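Local coordinates for protein 4-carboxymuconolactone decarboxylase (Sinorhizobium meliloti, PDB 4G9Q) that probably acts as a lyase in benzoate degradation, although its all-helical family is also linked, less certainly, to peroxiredoxin activity, at residues I114-L117 with A118-G122; V181-T184 with T185-F189. All blocks are in the same frame, centred on the assembly; numbering follows the deposited sequence.

Contact 1: residues I114-L117 with A118-G122; sequences ITHL and AYYSG
Ile-114 meets Ala-118 through the backbone, its O taking the Ala-118 N at 3.0 Å as an ordinary alpha-helical bond. The O of Thr-115, one residue on, serves two neighbours: a weak bond comes from Ala-118 N, and the Tyr-119 ring turns an edge to it, with Tyr-119 CD2 3.3 Å from Thr-115 O. His-116 carries the aromatic part. With CG anti to the backbone N (chi1 -170°), its imidazole comes up beside Tyr-120, one turn later. Tyr-120 CD2 sits over the imidazole face, 3.5 Å from His-116 NE2, but the nearly parallel rings (19°) are slid so far apart that they barely overlap. Their polar ends are tied elsewhere, His-116 NE2 to Thr-207 OG1 and Tyr-120 OH to Trp-193 NE1. Leu-117 O is gripped twice, by Ser-121 N at 2.7 Å and by Gly-122 N at 3.0 Å. The second bond, from the residue five places on (i+5), widens the last turn where the helix stops. Gly-122 leaves with positive phi (125°), where a CB would jam against the O of Ser-121, and occupies the N-cap position of helix 123-127. Leu-117 CD2 lies 3.8 Å from Ser-121 OG. Helices 73-86 and 200-213 pack on Leu-117 and Ser-121, helix 178-192 covers the two tyrosines, and Tyr-119 reaches Arg-60 of the second subunit.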
loop_
_atom_site.group_PDB
_atom_site.type_symbol
_atom_site.label_atom_id
_atom_site.label_comp_id
_atom_site.label_asym_id
_atom_site.label_seq_id
_atom_site.Cartn_x
_atom_site.Cartn_y
_atom_site.Cartn_z
ATOM N N ILE A 114 13.648 3.620 -12.167
ATOM C CA ILE A 114 12.823 2.422 -12.318
ATOM C C ILE A 114 13.593 1.169 -11.871
ATOM O O ILE A 114 13.088 0.376 -11.079
ATOM C CB ILE A 114 12.271 2.313 -13.760
ATOM C CG1 ILE A 114 11.303 3.480 -14.004
ATOM C CG2 ILE A 114 11.575 0.965 -13.987
ATOM C CD1 ILE A 114 10.992 3.771 -15.461
ATOM N N THR A 115 14.826 1.015 -12.351
ATOM C CA THR A 115 15.643 -0.139 -11.976
ATOM C C THR A 115 15.948 -0.164 -10.482
ATOM O O THR A 115 15.875 -1.218 -9.839
ATOM C CB THR A 115 16.935 -0.182 -12.799
ATOM O OG1 THR A 115 16.586 -0.311 -14.182
ATOM C CG2 THR A 115 17.815 -1.356 -12.386
ATOM N N HIS A 116 16.289 1.001 -9.935
ATOM C CA HIS A 116 16.577 1.123 -8.521
ATOM C C HIS A 116 15.371 0.722 -7.678
ATOM O O HIS A 116 15.506 -0.004 -6.692
ATOM C CB HIS A 116 17.002 2.555 -8.173
ATOM C CG HIS A 116 17.532 2.691 -6.783
ATOM N ND1 HIS A 116 18.782 2.241 -6.421
ATOM C CD2 HIS A 116 16.973 3.202 -5.659
ATOM C CE1 HIS A 116 18.971 2.466 -5.132
ATOM N NE2 HIS A 116 17.890 3.052 -4.648
ATOM N N LEU A 117 14.193 1.188 -8.083
ATOM C CA LEU A 117 12.986 0.912 -7.315
ATOM C C LEU A 117 12.422 -0.493 -7.513
ATOM O O LEU A 117 11.579 -0.922 -6.729
ATOM C CB LEU A 117 11.928 2.002 -7.526
ATOM C CG LEU A 117 12.373 3.376 -6.997
ATOM C CD1 LEU A 117 11.248 4.374 -7.158
ATOM C CD2 LEU A 117 12.850 3.315 -5.542
ATOM N N ALA A 118 12.901 -1.220 -8.528
ATOM C CA ALA A 118 12.612 -2.659 -8.619
ATOM C C ALA A 118 13.092 -3.344 -7.340
ATOM O O ALA A 118 12.402 -4.203 -6.777
ATOM C CB ALA A 118 13.283 -3.272 -9.838
ATOM N N TYR A 119 14.266 -2.930 -6.868
ATOM C CA TYR A 119 14.840 -3.488 -5.650
ATOM C C TYR A 119 14.224 -2.900 -4.386
ATOM O O TYR A 119 13.973 -3.626 -3.430
ATOM C CB TYR A 119 16.352 -3.282 -5.628
ATOM C CG TYR A 119 17.075 -4.082 -6.682
ATOM C CD1 TYR A 119 17.508 -5.386 -6.421
ATOM C CD2 TYR A 119 17.330 -3.536 -7.938
ATOM C CE1 TYR A 119 18.186 -6.127 -7.399
ATOM C CE2 TYR A 119 17.996 -4.268 -8.918
ATOM C CZ TYR A 119 18.416 -5.555 -8.644
ATOM O OH TYR A 119 19.079 -6.263 -9.615
ATOM N N TYR A 120 13.979 -1.591 -4.379
ATOM C CA TYR A 120 13.538 -0.920 -3.149
ATOM C C TYR A 120 12.032 -0.857 -2.940
ATOM O O TYR A 120 11.568 -0.829 -1.790
ATOM C CB TYR A 120 14.215 0.451 -2.980
ATOM C CG TYR A 120 15.589 0.299 -2.380
ATOM C CD1 TYR A 120 15.761 0.272 -0.997
ATOM C CD2 TYR A 120 16.714 0.121 -3.190
ATOM C CE1 TYR A 120 17.012 0.101 -0.432
ATOM C CE2 TYR A 120 17.980 -0.045 -2.629
ATOM C CZ TYR A 120 18.120 -0.054 -1.253
ATOM O OH TYR A 120 19.356 -0.222 -0.680
ATOM N N SER A 121 11.273 -0.836 -4.032
ATOM C CA SER A 121 9.813 -0.839 -3.948
ATOM C C SER A 121 9.240 -2.210 -4.296
ATOM O O SER A 121 8.184 -2.597 -3.789
ATOM C CB SER A 121 9.207 0.244 -4.840
ATOM O OG SER A 121 9.649 1.532 -4.435
ATOM N N GLY A 122 9.940 -2.949 -5.146
ATOM C CA GLY A 122 9.488 -4.288 -5.534
ATOM C C GLY A 122 9.375 -4.414 -7.037
ATOM O O GLY A 122 9.086 -3.436 -7.729
#

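Contact 2: residues V181-T184 with T185-F189; sequences VQYT and TDYLF
Tyr-183 and Tyr-187 form an offset stack one helical turn apart, side by side, with ring centroids 4.6 Å apart and planes at 23°. Tyr-183 CD1 lies over the Tyr-187 face, near its rim, 3.4 Å from Tyr-187 CE2. The unusual chi2 of Tyr-187 (-3°) turns that face to its partner. Tyr-183 OH bonds to Asp-64 of the second subunit. With an alanine in place of Tyr-187, the Tyr-183 ring would probably lose its stacking partner and a gap would open beside Arg-60 of the second subunit. In the backbone, the spacing changes within helix 178-192: Asp-186 N reaches Gln-182 O at 2.9 Å in the alpha manner, as does Tyr-187 N with Tyr-183 O (2.7 Å), but a pi-type turn follows, with Phe-189 N bonded to Thr-184 O at 3.1 Å, five residues back. Leu-188 N makes weak bonds to both Tyr-183 O and Thr-184 O. In the polar pair, Gln-182, bent at chi2 (65°), brings NE2 to 3.0 Å from Asp-186 OD2, met from above the carboxylate plane. A further apolar touch brings Thr-184 CG2 to the Phe-189 edge, 3.7 Å from Phe-189 CE2; Thr-184 OG1 bonds to Leu-180 O and Trp-250 NE1 of the second subunit.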
loop_
_atom_site.group_PDB
_atom_site.type_symbol
_atom_site.label_atom_id
_atom_site.label_comp_id
_atom_site.label_asym_id
_atom_site.label_seq_id
_atom_site.Cartn_x
_atom_site.Cartn_y
_atom_site.Cartn_z
ATOM N N VAL A 181 21.156 -11.763 3.073
ATOM C CA VAL A 181 22.347 -11.022 3.492
ATOM C C VAL A 181 23.355 -10.960 2.336
ATOM O O VAL A 181 23.873 -9.882 2.022
ATOM C CB VAL A 181 22.952 -11.614 4.789
ATOM C CG1 VAL A 181 24.328 -11.018 5.084
ATOM C CG2 VAL A 181 22.007 -11.357 5.963
ATOM N N GLN A 182 23.585 -12.098 1.679
ATOM C CA GLN A 182 24.505 -12.151 0.539
ATOM C C GLN A 182 24.034 -11.298 -0.639
ATOM O O GLN A 182 24.839 -10.577 -1.243
ATOM C CB GLN A 182 24.782 -13.593 0.095
ATOM C CG GLN A 182 25.983 -13.730 -0.855
ATOM C CD GLN A 182 27.309 -13.360 -0.195
ATOM O OE1 GLN A 182 27.694 -13.939 0.824
ATOM N NE2 GLN A 182 28.011 -12.391 -0.774
ATOM N N TYR A 183 22.741 -11.368 -0.959
ATOM C CA TYR A 183 22.182 -10.544 -2.030
ATOM C C TYR A 183 22.292 -9.052 -1.719
ATOM O O TYR A 183 22.579 -8.248 -2.614
ATOM C CB TYR A 183 20.718 -10.891 -2.280
ATOM C CG TYR A 183 20.443 -12.172 -3.039
ATOM C CD1 TYR A 183 21.264 -12.598 -4.090
ATOM C CD2 TYR A 183 19.317 -12.938 -2.734
ATOM C CE1 TYR A 183 20.975 -13.770 -4.794
ATOM C CE2 TYR A 183 19.020 -14.100 -3.434
ATOM C CZ TYR A 183 19.849 -14.513 -4.455
ATOM O OH TYR A 183 19.538 -15.667 -5.141
ATOM N N THR A 184 22.063 -8.679 -0.459
ATOM C CA THR A 184 22.193 -7.280 -0.042
ATOM C C THR A 184 23.586 -6.748 -0.405
ATOM O O THR A 184 23.723 -5.672 -0.998
ATOM C CB THR A 184 21.913 -7.108 1.470
ATOM O OG1 THR A 184 20.615 -7.636 1.767
ATOM C CG2 THR A 184 21.962 -5.635 1.879
ATOM N N THR A 185 24.609 -7.527 -0.072
ATOM C CA THR A 185 25.989 -7.183 -0.416
ATOM C C THR A 185 26.228 -7.172 -1.928
ATOM O O THR A 185 26.663 -6.156 -2.486
ATOM C CB THR A 185 26.980 -8.145 0.267
ATOM O OG1 THR A 185 26.817 -8.050 1.686
ATOM C CG2 THR A 185 28.427 -7.795 -0.109
ATOM N N ASP A 186 25.944 -8.297 -2.579
ATOM C CA ASP A 186 26.306 -8.496 -3.988
ATOM C C ASP A 186 25.464 -7.694 -4.978
ATOM O O ASP A 186 26.007 -7.108 -5.924
ATOM C CB ASP A 186 26.250 -9.978 -4.361
ATOM C CG ASP A 186 27.311 -10.809 -3.654
ATOM O OD1 ASP A 186 28.308 -10.238 -3.152
ATOM O OD2 ASP A 186 27.142 -12.046 -3.618
ATOM N N TYR A 187 24.147 -7.677 -4.774
ATOM C CA TYR A 187 23.240 -7.009 -5.716
ATOM C C TYR A 187 23.092 -5.524 -5.433
ATOM O O TYR A 187 22.981 -4.722 -6.361
ATOM C CB TYR A 187 21.845 -7.643 -5.697
ATOM C CG TYR A 187 21.716 -9.024 -6.311
ATOM C CD1 TYR A 187 22.797 -9.666 -6.922
ATOM C CD2 TYR A 187 20.481 -9.678 -6.304
ATOM C CE1 TYR A 187 22.647 -10.926 -7.496
ATOM C CE2 TYR A 187 20.327 -10.933 -6.870
ATOM C CZ TYR A 187 21.411 -11.552 -7.462
ATOM O OH TYR A 187 21.246 -12.799 -8.026
ATOM N N LEU A 188 23.061 -5.151 -4.155
ATOM C CA LEU A 188 22.798 -3.752 -3.812
ATOM C C LEU A 188 24.061 -2.935 -3.591
ATOM O O LEU A 188 24.375 -2.042 -4.380
ATOM C CB LEU A 188 21.864 -3.623 -2.605
ATOM C CG LEU A 188 20.493 -4.297 -2.647
ATOM C CD1 LEU A 188 19.664 -3.787 -1.479
ATOM C CD2 LEU A 188 19.764 -4.049 -3.950
ATOM N N PHE A 189 24.786 -3.233 -2.518
ATOM C CA PHE A 189 25.878 -2.350 -2.129
ATOM C C PHE A 189 27.143 -2.466 -2.978
ATOM O O PHE A 189 27.880 -1.494 -3.104
ATOM C CB PHE A 189 26.133 -2.426 -0.621
ATOM C CG PHE A 189 25.019 -1.825 0.178
ATOM C CD1 PHE A 189 24.918 -0.444 0.314
ATOM C CD2 PHE A 189 24.032 -2.629 0.731
ATOM C CE1 PHE A 189 23.865 0.128 1.021
ATOM C CE2 PHE A 189 22.981 -2.070 1.449
ATOM C CZ PHE A 189 22.899 -0.691 1.594
#

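Contact 1 lies wholly in the core, its centre about 10 Å from that of the chain, whereas contact 2, its centre about 20 Å out, is only partly buried. Their centres are about 14 Å apart, in the two separate carboxymuconolactone decarboxylase family regions. Helix 107-120 nevertheless packs directly on helix 178-192: Tyr-119 CD1 meets Leu-188 CD2 at 3.6 Å. Both have a backbone O accepting from five residues on, at the helix end in contact 1, midway along it in contact 2. The ring pair of contact 1 barely overlaps; that of contact 2 is a true offset stack. Only contact 2 pairs an amide with a carboxylate. The second subunit of the trimer touches both.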